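Pumilio domain-containing protein C56F2.08c (Schizosaccharomyces pombe, PDB 6NX5) probably binds AU-rich regions in mRNA 3'-untranslated regions, this chain being the RNA recognition motif (RRM) domain of the longer protein. Local coordinates at residues G14-A22 / I33-V44. Residues are numbered along the deposited sequence; the frame is centred on the assembly and turned at random.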
ATOM      1  N   GLY A  14     -17.868   0.980   1.694  1.00 30.28           N
ATOM      2  CA  GLY A  14     -18.129   2.039   2.644  1.00 37.90           C
ATOM      3  C   GLY A  14     -17.346   1.981   3.939  1.00 35.57           C
ATOM      4  O   GLY A  14     -17.600   2.805   4.823  1.00 36.40           O
ATOM      5  N   THR A  15     -16.412   1.038   4.091  1.00 28.83           N
ATOM      6  CA  THR A  15     -15.620   0.970   5.318  1.00 25.54           C
ATOM      7  C   THR A  15     -14.773   2.225   5.478  1.00 22.41           C
ATOM      8  O   THR A  15     -14.030   2.607   4.570  1.00 23.74           O
ATOM      9  CB  THR A  15     -14.712  -0.261   5.316  1.00 24.40           C
ATOM     10  OG1 THR A  15     -15.512  -1.452   5.259  1.00 24.85           O
ATOM     11  CG2 THR A  15     -13.871  -0.289   6.573  1.00 20.47           C
ATOM     12  N   SER A  16     -14.882   2.858   6.638  1.00 21.27           N
ATOM     13  CA  SER A  16     -14.180   4.103   6.901  1.00 19.93           C
ATOM     14  C   SER A  16     -12.819   3.850   7.545  1.00 22.39           C
ATOM     15  O   SER A  16     -12.533   2.773   8.080  1.00 20.59           O
ATOM     16  CB  SER A  16     -15.020   5.009   7.803  1.00 20.83           C
ATOM     17  OG  SER A  16     -15.030   4.515   9.135  1.00 24.40           O
ATOM     18  N   SER A  17     -11.966   4.874   7.491  1.00 19.90           N
ATOM     19  CA  SER A  17     -10.655   4.748   8.117  0.74 21.23           C
ATOM     20  C   SER A  17     -10.770   4.631   9.633  1.00 22.57           C
ATOM     21  O   SER A  17      -9.961   3.936  10.264  1.00 18.67           O
ATOM     22  CB  SER A  17      -9.768   5.928   7.733  0.74 21.55           C
ATOM     23  OG  SER A  17     -10.297   7.147   8.216  0.74 17.30           O
ATOM     24  N   SER A  18     -11.770   5.279  10.233  1.00 22.59           N
ATOM     25  CA  SER A  18     -11.959   5.146  11.674  0.64 22.41           C
ATOM     26  C   SER A  18     -12.294   3.708  12.053  1.00 21.82           C
ATOM     27  O   SER A  18     -11.821   3.207  13.077  1.00 21.08           O
ATOM     28  CB  SER A  18     -13.053   6.102  12.153  0.64 23.83           C
ATOM     29  OG  SER A  18     -14.279   5.805  11.521  0.64 26.99           O
ATOM     30  N   ALA A  19     -13.092   3.020  11.235  1.00 22.29           N
ATOM     31  CA  ALA A  19     -13.378   1.617  11.512  1.00 19.58           C
ATOM     32  C   ALA A  19     -12.111   0.774  11.419  1.00 23.61           C
ATOM     33  O   ALA A  19     -11.892  -0.134  12.230  1.00 23.23           O
ATOM     34  CB  ALA A  19     -14.452   1.098  10.551  1.00 20.40           C
ATOM     35  N   ILE A  20     -11.253   1.081  10.451  1.00 21.12           N
ATOM     36  CA  ILE A  20     -10.034   0.301  10.271  1.00 17.82           C
ATOM     37  C   ILE A  20      -9.102   0.475  11.465  1.00 17.18           C
ATOM     38  O   ILE A  20      -8.486  -0.492  11.928  1.00 16.33           O
ATOM     39  CB  ILE A  20      -9.373   0.688   8.938  1.00 16.70           C
ATOM     40  CG1 ILE A  20     -10.271   0.192   7.801  1.00 22.08           C
ATOM     41  CG2 ILE A  20      -7.962   0.103   8.831  1.00 17.04           C
ATOM     42  CD1 ILE A  20      -9.921   0.733   6.467  1.00 25.77           C
ATOM     43  N   HIS A  21      -8.975   1.700  11.985  1.00 17.88           N
ATOM     44  CA  HIS A  21      -8.150   1.902  13.176  1.00 22.35           C
ATOM     45  C   HIS A  21      -8.665   1.075  14.342  1.00 24.83           C
ATOM     46  O   HIS A  21      -7.889   0.418  15.045  1.00 19.43           O
ATOM     47  CB  HIS A  21      -8.092   3.383  13.560  1.00 25.87           C
ATOM     48  CG  HIS A  21      -7.190   3.664  14.720  1.00 32.51           C
ATOM     49  ND1 HIS A  21      -7.487   3.257  16.003  1.00 35.66           N
ATOM     50  CD2 HIS A  21      -5.987   4.284  14.791  1.00 36.50           C
ATOM     51  CE1 HIS A  21      -6.525   3.647  16.819  1.00 34.27           C
ATOM     52  NE2 HIS A  21      -5.602   4.269  16.108  1.00 35.25           N
ATOM     53  N   ALA A  22      -9.978   1.110  14.572  1.00 23.03           N
ATOM     54  CA  ALA A  22     -10.561   0.314  15.642  1.00 25.43           C
ATOM     55  C   ALA A  22     -10.178  -1.155  15.516  1.00 24.61           C
ATOM     56  O   ALA A  22      -9.779  -1.789  16.499  1.00 26.79           O
ATOM     57  CB  ALA A  22     -12.083   0.480  15.637  1.00 22.51           C
ATOM     58  N   ILE A  33      -2.919   5.304   8.753  1.00 12.32           N
ATOM     59  CA  ILE A  33      -3.855   4.597   7.880  1.00 11.63           C
ATOM     60  C   ILE A  33      -4.060   5.454   6.641  1.00 15.14           C
ATOM     61  O   ILE A  33      -4.226   6.670   6.755  1.00 17.31           O
ATOM     62  CB  ILE A  33      -5.205   4.321   8.569  1.00 15.72           C
ATOM     63  CG1 ILE A  33      -4.992   3.413   9.776  1.00 14.28           C
ATOM     64  CG2 ILE A  33      -6.202   3.700   7.583  1.00 16.69           C
ATOM     65  CD1 ILE A  33      -6.177   3.394  10.708  1.00 18.17           C
ATOM     66  N   TRP A  34      -4.008   4.832   5.465  1.00 14.60           N
ATOM     67  CA  TRP A  34      -4.382   5.465   4.206  1.00 11.81           C
ATOM     68  C   TRP A  34      -5.500   4.662   3.555  1.00 13.49           C
ATOM     69  O   TRP A  34      -5.467   3.429   3.548  1.00 16.92           O
ATOM     70  CB  TRP A  34      -3.211   5.535   3.228  1.00 10.94           C
ATOM     71  CG  TRP A  34      -2.038   6.319   3.699  1.00 10.17           C
ATOM     72  CD1 TRP A  34      -1.735   7.598   3.363  1.00 15.34           C
ATOM     73  CD2 TRP A  34      -0.993   5.865   4.560  1.00 10.22           C
ATOM     74  NE1 TRP A  34      -0.563   7.983   3.973  1.00 14.08           N
ATOM     75  CE2 TRP A  34      -0.090   6.935   4.718  1.00 12.52           C
ATOM     76  CE3 TRP A  34      -0.733   4.662   5.219  1.00 13.22           C
ATOM     77  CZ2 TRP A  34       1.056   6.836   5.498  1.00 14.14           C
ATOM     78  CZ3 TRP A  34       0.420   4.562   5.992  1.00 15.19           C
ATOM     79  CH2 TRP A  34       1.293   5.646   6.127  1.00 14.24           C
ATOM     80  N   MET A  35      -6.491   5.351   2.998  1.00 13.73           N
ATOM     81  CA  MET A  35      -7.582   4.691   2.298  1.00 15.33           C
ATOM     82  C   MET A  35      -7.332   4.748   0.797  1.00 17.03           C
ATOM     83  O   MET A  35      -6.904   5.777   0.273  1.00 18.88           O
ATOM     84  CB  MET A  35      -8.923   5.353   2.624  1.00 18.33           C
ATOM     85  CG  MET A  35      -9.238   5.367   4.109  1.00 18.15           C
ATOM     86  SD  MET A  35      -9.343   3.717   4.819  1.00 18.85           S
ATOM     87  CE  MET A  35     -10.809   3.097   3.978  1.00 18.59           C
ATOM     88  N   LEU A  36      -7.588   3.635   0.113  1.00 15.92           N
ATOM     89  CA  LEU A  36      -7.445   3.552  -1.339  1.00 16.62           C
ATOM     90  C   LEU A  36      -8.791   3.689  -2.029  1.00 21.87           C
ATOM     91  O   LEU A  36      -9.060   3.012  -3.022  1.00 26.33           O
ATOM     92  CB  LEU A  36      -6.766   2.250  -1.741  1.00 14.88           C
ATOM     93  CG  LEU A  36      -5.301   2.131  -1.314  1.00 14.23           C
ATOM     94  CD1 LEU A  36      -4.759   0.724  -1.531  1.00 17.98           C
ATOM     95  CD2 LEU A  36      -4.437   3.139  -2.050  1.00 18.16           C
ATOM     96  N   SER A  37      -9.646   4.558  -1.497  1.00 18.69           N
ATOM     97  CA  SER A  37     -10.927   4.841  -2.121  1.00 25.62           C
ATOM     98  C   SER A  37     -10.709   5.359  -3.542  1.00 27.93           C
ATOM     99  O   SER A  37      -9.737   6.070  -3.812  1.00 27.79           O
ATOM    100  CB  SER A  37     -11.698   5.866  -1.292  1.00 36.85           C
ATOM    101  OG  SER A  37     -11.539   5.626   0.095  1.00 41.06           O
ATOM    102  N   PRO A  38     -11.614   5.038  -4.476  1.00 29.97           N
ATOM    103  CA  PRO A  38     -12.895   4.371  -4.227  1.00 26.21           C
ATOM    104  C   PRO A  38     -12.814   2.851  -4.120  1.00 26.38           C
ATOM    105  O   PRO A  38     -13.860   2.204  -4.004  1.00 28.97           O
ATOM    106  CB  PRO A  38     -13.717   4.776  -5.446  1.00 28.07           C
ATOM    107  CG  PRO A  38     -12.705   4.812  -6.537  1.00 31.45           C
ATOM    108  CD  PRO A  38     -11.450   5.376  -5.902  1.00 29.95           C
ATOM    109  N   ASP A  39     -11.610   2.286  -4.152  1.00 29.03           N
ATOM    110  CA  ASP A  39     -11.490   0.849  -3.958  1.00 25.96           C
ATOM    111  C   ASP A  39     -11.703   0.494  -2.486  1.00 23.49           C
ATOM    112  O   ASP A  39     -11.494   1.304  -1.579  1.00 24.27           O
ATOM    113  CB  ASP A  39     -10.127   0.344  -4.429  1.00 29.29           C
ATOM    114  CG  ASP A  39     -10.095  -1.161  -4.599  1.00 29.94           C
ATOM    115  OD1 ASP A  39     -11.127  -1.726  -5.028  1.00 29.67           O
ATOM    116  OD2 ASP A  39      -9.049  -1.779  -4.301  1.00 29.28           O
ATOM    117  N   ASN A  40     -12.136  -0.739  -2.258  1.00 19.94           N
ATOM    118  CA  ASN A  40     -12.370  -1.224  -0.905  1.00 19.83           C
ATOM    119  C   ASN A  40     -11.077  -1.749  -0.289  1.00 17.51           C
ATOM    120  O   ASN A  40     -11.017  -2.876   0.207  1.00 17.52           O
ATOM    121  CB  ASN A  40     -13.466  -2.294  -0.908  1.00 19.78           C
ATOM    122  CG  ASN A  40     -13.124  -3.508  -1.768  1.00 22.84           C
ATOM    123  OD1 ASN A  40     -12.413  -3.402  -2.765  1.00 25.75           O
ATOM    124  ND2 ASN A  40     -13.645  -4.680  -1.381  1.00 21.90           N
ATOM    125  N   SER A  41     -10.021  -0.927  -0.314  1.00 16.53           N
ATOM    126  CA  SER A  41      -8.723  -1.322   0.225  1.00 15.90           C
ATOM    127  C   SER A  41      -8.120  -0.195   1.058  1.00 15.18           C
ATOM    128  O   SER A  41      -8.548   0.962   0.997  1.00 15.06           O
ATOM    129  CB  SER A  41      -7.746  -1.726  -0.893  1.00 19.19           C
ATOM    130  OG  SER A  41      -8.281  -2.771  -1.684  1.00 26.61           O
ATOM    131  N   ALA A  42      -7.108  -0.546   1.851  1.00 13.92           N
ATOM    132  CA  ALA A  42      -6.450   0.426   2.712  1.00 13.31           C
ATOM    133  C   ALA A  42      -5.031  -0.042   3.008  1.00 13.15           C
ATOM    134  O   ALA A  42      -4.649  -1.181   2.726  1.00 12.06           O
ATOM    135  CB  ALA A  42      -7.229   0.641   4.019  1.00 13.90           C
ATOM    136  N   ILE A  43      -4.240   0.880   3.555  1.00 11.62           N
ATOM    137  CA  ILE A  43      -2.877   0.612   3.998  1.00 10.66           C
ATOM    138  C   ILE A  43      -2.793   0.982   5.465  1.00 10.70           C
ATOM    139  O   ILE A  43      -3.247   2.063   5.865  1.00 11.45           O
ATOM    140  CB  ILE A  43      -1.829   1.403   3.194  1.00  9.89           C
ATOM    141  CG1 ILE A  43      -1.866   0.965   1.737  1.00  9.95           C
ATOM    142  CG2 ILE A  43      -0.438   1.168   3.796  1.00  9.98           C
ATOM    143  CD1 ILE A  43      -1.136   1.914   0.819  1.00 14.62           C
ATOM    144  N   VAL A  44      -2.227   0.079   6.268  1.00 10.34           N
ATOM    145  CA  VAL A  44      -2.127   0.249   7.710  1.00 10.81           C
ATOM    146  C   VAL A  44      -0.669   0.083   8.089  1.00 11.34           C
ATOM    147  O   VAL A  44      -0.025  -0.884   7.662  1.00 12.59           O
ATOM    148  CB  VAL A  44      -2.976  -0.779   8.477  1.00 14.42           C
ATOM    149  CG1 VAL A  44      -2.823  -0.569   9.974  1.00 16.24           C
ATOM    150  CG2 VAL A  44      -4.433  -0.725   8.049  1.00 14.79           C
TER
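Helix 17-22, with Ile20 and Ser17 turned to Met35 and Ile33, runs roughly antiparallel to strand 33-35, their directions 141° apart and the two axes 9.0 Å apart at closest approach. This is the first helix of the RRM fold lying on the back of its four-stranded antiparallel sheet, over the hairpin of strands 33-35 and 42-44. At the middle of the contact the two branches of Ile20 part: CG2, anti to the backbone N, reaches Val44 CG2 at 3.7 Å, whereas the other arm carries CD1 between both strands, 3.6 Å from Ala42 CB and 3.5 Å from Met35 SD. Met35 meets this arm tip to tip, and its doubly bent chain (chi2 -61°, chi3 -66°) curls its thioether beneath the start of the helix, where Ser17 CB lies 3.7 Å from Met35 SD. Leu11 also packs on Ile20 and Ala42. At the far end Ile33 CD1 sits 3.4 Å from His21 CB, the two side chains crossing nearly at a right angle. No hydrogen bond links the two segments; aliphatic and thioether groups make most of the contact. Strand 33-35 is outermost in this chain's sheet, which continues antiparallel into the second subunit. Just before the N-cap Ser16, Met35 CE comes within 3.3 Å of the carbonyl oxygen Thr15 O.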